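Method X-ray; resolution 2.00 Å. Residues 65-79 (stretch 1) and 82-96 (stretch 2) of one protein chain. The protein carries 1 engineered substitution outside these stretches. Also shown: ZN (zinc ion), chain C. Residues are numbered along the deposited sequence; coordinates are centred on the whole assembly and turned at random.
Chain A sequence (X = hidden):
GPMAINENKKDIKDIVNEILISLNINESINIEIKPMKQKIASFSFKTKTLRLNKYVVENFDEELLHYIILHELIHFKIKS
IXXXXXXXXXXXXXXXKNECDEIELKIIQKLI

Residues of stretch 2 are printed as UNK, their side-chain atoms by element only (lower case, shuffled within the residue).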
# COMPACT_ATOMS: atom_id res chain seq x y z
N LEU A 65 -2.65 4.40 9.87
CA LEU A 65 -1.62 3.99 10.84
C LEU A 65 -2.16 2.96 11.83
O LEU A 65 -1.46 2.00 12.13
CB LEU A 65 -1.05 5.20 11.60
CG LEU A 65 -0.27 6.22 10.76
CD1 LEU A 65 0.10 7.44 11.59
CD2 LEU A 65 1.00 5.59 10.13
N HIS A 66 -3.39 3.17 12.32
CA HIS A 66 -4.07 2.25 13.25
C HIS A 66 -4.22 0.85 12.63
O HIS A 66 -3.93 -0.14 13.28
CB HIS A 66 -5.45 2.81 13.65
CG HIS A 66 -6.28 1.86 14.45
ND1 HIS A 66 -7.15 0.96 13.84
CD2 HIS A 66 -6.34 1.67 15.79
CE1 HIS A 66 -7.71 0.28 14.82
NE2 HIS A 66 -7.25 0.66 16.01
N TYR A 67 -4.69 0.80 11.37
CA TYR A 67 -4.91 -0.46 10.65
C TYR A 67 -3.60 -1.25 10.46
O TYR A 67 -3.60 -2.47 10.61
CB TYR A 67 -5.55 -0.19 9.27
CG TYR A 67 -5.95 -1.47 8.55
CD1 TYR A 67 -7.20 -2.05 8.77
CD2 TYR A 67 -5.06 -2.12 7.69
CE1 TYR A 67 -7.56 -3.25 8.15
CE2 TYR A 67 -5.42 -3.31 7.05
CZ TYR A 67 -6.67 -3.87 7.28
OH TYR A 67 -7.02 -5.05 6.68
N ILE A 68 -2.52 -0.54 10.08
CA ILE A 68 -1.19 -1.10 9.82
C ILE A 68 -0.62 -1.70 11.12
O ILE A 68 -0.15 -2.84 11.11
CB ILE A 68 -0.26 0.01 9.23
CG1 ILE A 68 -0.62 0.35 7.76
CG2 ILE A 68 1.23 -0.34 9.36
CD1 ILE A 68 -0.04 1.77 7.28
N ILE A 69 -0.66 -0.93 12.22
CA ILE A 69 -0.16 -1.37 13.53
C ILE A 69 -1.01 -2.53 14.04
O ILE A 69 -0.45 -3.49 14.57
CB ILE A 69 -0.11 -0.19 14.54
CG1 ILE A 69 0.91 0.89 14.10
CG2 ILE A 69 0.22 -0.68 15.97
CD1 ILE A 69 0.68 2.30 14.73
N LEU A 70 -2.36 -2.44 13.89
CA LEU A 70 -3.29 -3.51 14.27
C LEU A 70 -2.92 -4.82 13.57
O LEU A 70 -2.90 -5.86 14.22
CB LEU A 70 -4.75 -3.13 13.92
CG LEU A 70 -5.85 -4.15 14.27
CD1 LEU A 70 -6.02 -4.35 15.80
CD2 LEU A 70 -7.19 -3.75 13.63
N HIS A 71 -2.60 -4.76 12.27
CA HIS A 71 -2.19 -5.95 11.52
C HIS A 71 -0.98 -6.63 12.20
O HIS A 71 -1.02 -7.83 12.47
CB HIS A 71 -1.84 -5.61 10.05
CG HIS A 71 -1.50 -6.83 9.23
ND1 HIS A 71 -2.43 -7.45 8.43
CD2 HIS A 71 -0.34 -7.53 9.17
CE1 HIS A 71 -1.81 -8.48 7.87
NE2 HIS A 71 -0.55 -8.59 8.31
N GLU A 72 0.09 -5.87 12.46
CA GLU A 72 1.30 -6.45 13.07
C GLU A 72 1.07 -7.01 14.46
O GLU A 72 1.68 -8.02 14.84
CB GLU A 72 2.41 -5.39 13.19
CG GLU A 72 2.67 -4.60 11.92
CD GLU A 72 3.08 -5.43 10.73
OE1 GLU A 72 3.53 -6.59 10.92
OE2 GLU A 72 2.90 -4.95 9.59
N LEU A 73 0.25 -6.31 15.26
CA LEU A 73 0.05 -6.68 16.64
C LEU A 73 -0.92 -7.85 16.77
O LEU A 73 -0.79 -8.60 17.74
CB LEU A 73 -0.34 -5.47 17.51
CG LEU A 73 0.80 -4.41 17.67
CD1 LEU A 73 0.39 -3.29 18.60
CD2 LEU A 73 2.13 -5.04 18.18
N ILE A 74 -1.81 -8.09 15.78
CA ILE A 74 -2.66 -9.29 15.78
C ILE A 74 -1.73 -10.51 15.65
O ILE A 74 -1.86 -11.45 16.44
CB ILE A 74 -3.78 -9.27 14.70
CG1 ILE A 74 -4.88 -8.24 15.09
CG2 ILE A 74 -4.41 -10.68 14.51
CD1 ILE A 74 -5.83 -7.91 13.94
N HIS A 75 -0.73 -10.45 14.73
CA HIS A 75 0.27 -11.52 14.57
C HIS A 75 0.95 -11.81 15.92
O HIS A 75 1.09 -12.97 16.30
CB HIS A 75 1.35 -11.13 13.54
CG HIS A 75 0.93 -11.23 12.11
ND1 HIS A 75 0.52 -12.43 11.56
CD2 HIS A 75 0.90 -10.28 11.16
CE1 HIS A 75 0.26 -12.18 10.29
NE2 HIS A 75 0.47 -10.89 10.00
N PHE A 76 1.37 -10.76 16.63
CA PHE A 76 2.04 -10.90 17.91
C PHE A 76 1.09 -11.55 18.93
O PHE A 76 1.51 -12.47 19.64
CB PHE A 76 2.57 -9.55 18.42
CG PHE A 76 3.33 -9.63 19.73
CD1 PHE A 76 3.14 -8.67 20.72
CD2 PHE A 76 4.28 -10.63 19.95
CE1 PHE A 76 3.86 -8.72 21.92
CE2 PHE A 76 5.01 -10.67 21.15
CZ PHE A 76 4.79 -9.72 22.13
N LYS A 77 -0.19 -11.11 18.95
CA LYS A 77 -1.16 -11.67 19.90
C LYS A 77 -1.42 -13.18 19.68
O LYS A 77 -1.45 -13.93 20.65
CB LYS A 77 -2.50 -10.91 19.83
CG LYS A 77 -3.35 -11.18 21.07
CD LYS A 77 -4.80 -10.99 20.79
CE LYS A 77 -5.63 -11.39 21.98
NZ LYS A 77 -6.88 -10.58 22.02
N ILE A 78 -1.62 -13.61 18.42
CA ILE A 78 -1.95 -15.00 18.11
C ILE A 78 -0.70 -15.90 17.98
O ILE A 78 -0.84 -17.12 17.81
CB ILE A 78 -2.86 -15.08 16.85
CG1 ILE A 78 -2.10 -14.64 15.56
CG2 ILE A 78 -4.16 -14.28 17.07
CD1 ILE A 78 -2.75 -14.96 14.26
N LYS A 79 0.51 -15.31 18.06
CA LYS A 79 1.79 -16.01 17.94
C LYS A 79 1.85 -16.78 16.60
O LYS A 79 2.15 -17.98 16.55
CB LYS A 79 2.06 -16.95 19.15
CG LYS A 79 2.03 -16.23 20.53
CD LYS A 79 3.19 -15.22 20.69
CE LYS A 79 3.22 -14.50 22.03
NZ LYS A 79 2.12 -13.52 22.17
N UNK A 82 1.16 -16.11 10.09
CA UNK A 82 0.16 -16.39 9.06
C UNK A 82 -1.15 -15.60 9.27
O UNK A 82 -1.34 -14.97 10.32
n UNK A 82 1.14 -19.95 9.16
c UNK A 82 1.08 -18.72 8.66
o UNK A 82 1.99 -18.28 7.96
c UNK A 82 -0.13 -17.89 9.00
N UNK A 83 -2.00 -15.61 8.24
CA UNK A 83 -3.29 -14.93 8.24
C UNK A 83 -4.40 -15.99 8.19
O UNK A 83 -5.24 -15.98 7.29
c UNK A 83 -1.81 -12.00 7.76
c UNK A 83 -3.40 -13.92 7.08
n UNK A 83 -1.35 -13.11 5.89
c UNK A 83 -2.21 -13.01 6.96
c UNK A 83 -0.42 -12.19 6.09
n UNK A 83 -0.66 -11.50 7.21
N UNK A 84 -4.36 -16.92 9.13
CA UNK A 84 -5.37 -17.98 9.20
C UNK A 84 -6.69 -17.49 9.76
O UNK A 84 -6.92 -16.29 9.89
N UNK A 85 -7.57 -18.44 10.12
CA UNK A 85 -8.87 -18.12 10.72
C UNK A 85 -8.65 -17.41 12.08
O UNK A 85 -9.42 -16.51 12.40
c UNK A 85 -11.25 -18.98 11.19
c UNK A 85 -9.79 -19.38 10.83
c UNK A 85 -9.24 -20.46 11.78
c UNK A 85 -12.34 -19.91 10.64
N UNK A 86 -7.58 -17.77 12.84
CA UNK A 86 -7.26 -17.13 14.12
C UNK A 86 -6.86 -15.65 13.92
O UNK A 86 -7.18 -14.81 14.77
c UNK A 86 -5.76 -19.78 16.51
c UNK A 86 -5.86 -21.28 16.71
c UNK A 86 -6.65 -19.26 15.39
c UNK A 86 -6.16 -17.90 14.87
n UNK A 86 -7.21 -21.71 17.17
N UNK A 87 -6.25 -15.31 12.77
CA UNK A 87 -5.93 -13.92 12.43
C UNK A 87 -7.24 -13.18 12.12
O UNK A 87 -7.49 -12.12 12.70
c UNK A 87 -4.44 -12.43 11.00
c UNK A 87 -3.20 -12.04 11.51
c UNK A 87 -4.96 -13.83 11.23
c UNK A 87 -3.51 -9.81 10.65
c UNK A 87 -5.19 -11.50 10.30
c UNK A 87 -2.74 -10.73 11.33
c UNK A 87 -4.74 -10.18 10.14
N UNK A 88 -8.07 -13.77 11.23
CA UNK A 88 -9.37 -13.21 10.83
C UNK A 88 -10.28 -13.00 12.03
O UNK A 88 -10.92 -11.96 12.11
c UNK A 88 -10.17 -14.85 7.35
c UNK A 88 -9.51 -13.97 8.40
o UNK A 88 -9.47 -15.27 6.40
c UNK A 88 -10.07 -14.11 9.80
o UNK A 88 -11.39 -15.12 7.48
N UNK A 89 -10.29 -13.94 13.00
CA UNK A 89 -11.12 -13.84 14.21
C UNK A 89 -10.81 -12.57 15.02
O UNK A 89 -11.75 -11.92 15.49
o UNK A 89 -11.31 -17.44 15.06
c UNK A 89 -11.60 -16.35 14.58
n UNK A 89 -12.42 -16.25 13.53
c UNK A 89 -10.97 -15.08 15.11
N UNK A 90 -9.52 -12.21 15.17
CA UNK A 90 -9.12 -11.00 15.91
C UNK A 90 -9.45 -9.75 15.12
O UNK A 90 -9.98 -8.79 15.69
o UNK A 90 -7.74 -13.28 19.15
c UNK A 90 -7.62 -11.00 16.25
c UNK A 90 -7.17 -12.15 17.14
c UNK A 90 -7.70 -12.18 18.56
o UNK A 90 -8.04 -11.10 19.11
N UNK A 91 -9.15 -9.76 13.81
CA UNK A 91 -9.38 -8.63 12.92
C UNK A 91 -10.88 -8.28 12.82
O UNK A 91 -11.21 -7.09 12.78
c UNK A 91 -8.92 -7.87 10.44
c UNK A 91 -8.27 -8.36 9.14
c UNK A 91 -8.27 -6.55 10.89
c UNK A 91 -8.81 -8.94 11.52
N UNK A 92 -11.76 -9.29 12.82
CA UNK A 92 -13.21 -9.09 12.70
C UNK A 92 -13.84 -8.37 13.89
O UNK A 92 -14.96 -7.86 13.75
n UNK A 92 -13.62 -10.31 8.63
c UNK A 92 -13.95 -10.42 12.43
c UNK A 92 -13.80 -10.92 10.99
n UNK A 92 -12.14 -10.23 6.87
c UNK A 92 -12.58 -9.75 8.03
n UNK A 92 -11.99 -8.69 8.56
c UNK A 92 -14.17 -9.90 9.91
N UNK A 93 -13.13 -8.28 15.03
CA UNK A 93 -13.59 -7.53 16.20
C UNK A 93 -13.40 -6.02 15.96
O UNK A 93 -13.91 -5.21 16.73
o UNK A 93 -14.29 -9.85 17.87
n UNK A 93 -12.16 -10.04 18.50
c UNK A 93 -12.84 -7.97 17.47
c UNK A 93 -13.15 -9.37 17.95
N UNK A 94 -12.67 -5.67 14.89
CA UNK A 94 -12.36 -4.29 14.54
C UNK A 94 -13.01 -3.87 13.23
O UNK A 94 -13.56 -2.78 13.17
c UNK A 94 -9.17 -5.79 17.42
c UNK A 94 -9.76 -5.58 16.17
c UNK A 94 -10.13 -4.31 15.75
o UNK A 94 -8.34 -4.93 19.48
c UNK A 94 -9.91 -3.24 16.62
c UNK A 94 -8.94 -4.72 18.26
c UNK A 94 -9.30 -3.44 17.87
c UNK A 94 -10.83 -4.09 14.43
N UNK A 95 -12.88 -4.71 12.18
CA UNK A 95 -13.37 -4.38 10.85
C UNK A 95 -13.92 -5.58 10.10
O UNK A 95 -13.33 -6.66 10.13
c UNK A 95 -10.23 -2.71 11.10
c UNK A 95 -10.22 -0.39 11.72
c UNK A 95 -11.49 -0.24 11.19
c UNK A 95 -12.23 -3.78 9.99
c UNK A 95 -9.59 -1.62 11.68
c UNK A 95 -12.13 -1.34 10.61
c UNK A 95 -11.52 -2.59 10.58
N UNK A 96 -15.00 -5.36 9.34
CA UNK A 96 -15.57 -6.34 8.42
C UNK A 96 -14.62 -6.49 7.23
O UNK A 96 -13.71 -5.67 7.07
c UNK A 96 -16.95 -5.88 7.94
o UNK A 96 -16.78 -4.76 7.09
ZN ZN C . 0.74 -10.20 8.01
O HOH W 1 1.09 -9.51 5.97

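Position 82 has two side-chain carbons, the second carrying one oxygen and one nitrogen, and it points away from stretch 1: Asn82. Its backbone is what counts here, with Asn82 O 3.2 Å from His75 CE1, at the edge of that ring.

At position 83 one carbon leads to a five-membered ring of three carbons and two nitrogens. One ring nitrogen lies 2.1 Å from the zinc, which His71 NE2 and His75 NE2 also bind at 2.1 Å each, so this is His83 and the ligand atom is NE2. His83 NE2 stands 3.1 Å from both His71 NE2 and His75 NE2, a closeness imposed by the shared metal and not a hydrogen bond.

Position 84 has no side-chain atoms: Gly84, the N-cap of the next helix. Stretch 1 leaves room for a CB here, so the contact does not demand the bare backbone.

Position 85 has four carbons, forked at the first with one arm two carbons long, and is out of reach of stretch 1: Ile85. Position 86 carries four carbons in a row ending in nitrogen: Lys86. Its CB points toward stretch 1 but its end leads away, leaving the backbone Lys86 O 3.8 Å from Ile78 CG2.

Position 87 shows one carbon and a six-carbon ring, set among His71, Ile74, His75 and Ile78: Phe87, a knob in their hole. Ile74 CG2 lies over its face, 3.7 Å from the centroid of the Phe87 ring, while Phe87 CZ comes within 3.4 Å of His71 ND1 and Phe87 CE1 within 3.5 Å of His75 NE2, each over a face of the histidine.

Positions 88 and 89 make no contact. The first has three carbons, the last bearing two oxygens, Glu88; the second has two carbons, then one oxygen and one nitrogen, Asn89.

Position 90 again ends three carbons in two oxygens, but points toward stretch 1: Glu90. Lys77 NZ donates a hydrogen bond to Glu90 OE1 at 3.2 Å, within a salt bridge, and Glu90 CB packs 3.7 Å from Ile74 CG2.

Position 91 has four carbons forked at the second: Leu91, with CD1 4.1 Å from Leu70 CD2. Position 92 has three carbons, a nitrogen and a carbon with two more nitrogens, Arg92; its NH1 bonds to the backbone O of position 95 at 2.9 Å. Position 93, two carbons with a terminal oxygen and nitrogen, is Asn93, without contact.

Position 94 is a six-carbon ring bearing oxygen: Tyr94, with Leu70 CD1 3.7 Å from its ring centroid, over the face. Position 95 has the ring without oxygen: Phe95, whose CE2 is 3.8 Å from both Tyr67 CD1 and Leu70 CD2. Position 96, one carbon and one oxygen, is Ser96, an N-cap.

The rule is layered: zinc joins the histidines, Phe87 packs against two of them, aliphatic and aromatic side chains extend the apolar seam, and one salt bridge adds a polar tie.

Stretch 2, residues 82-96: NHGIKFENELRNYFS
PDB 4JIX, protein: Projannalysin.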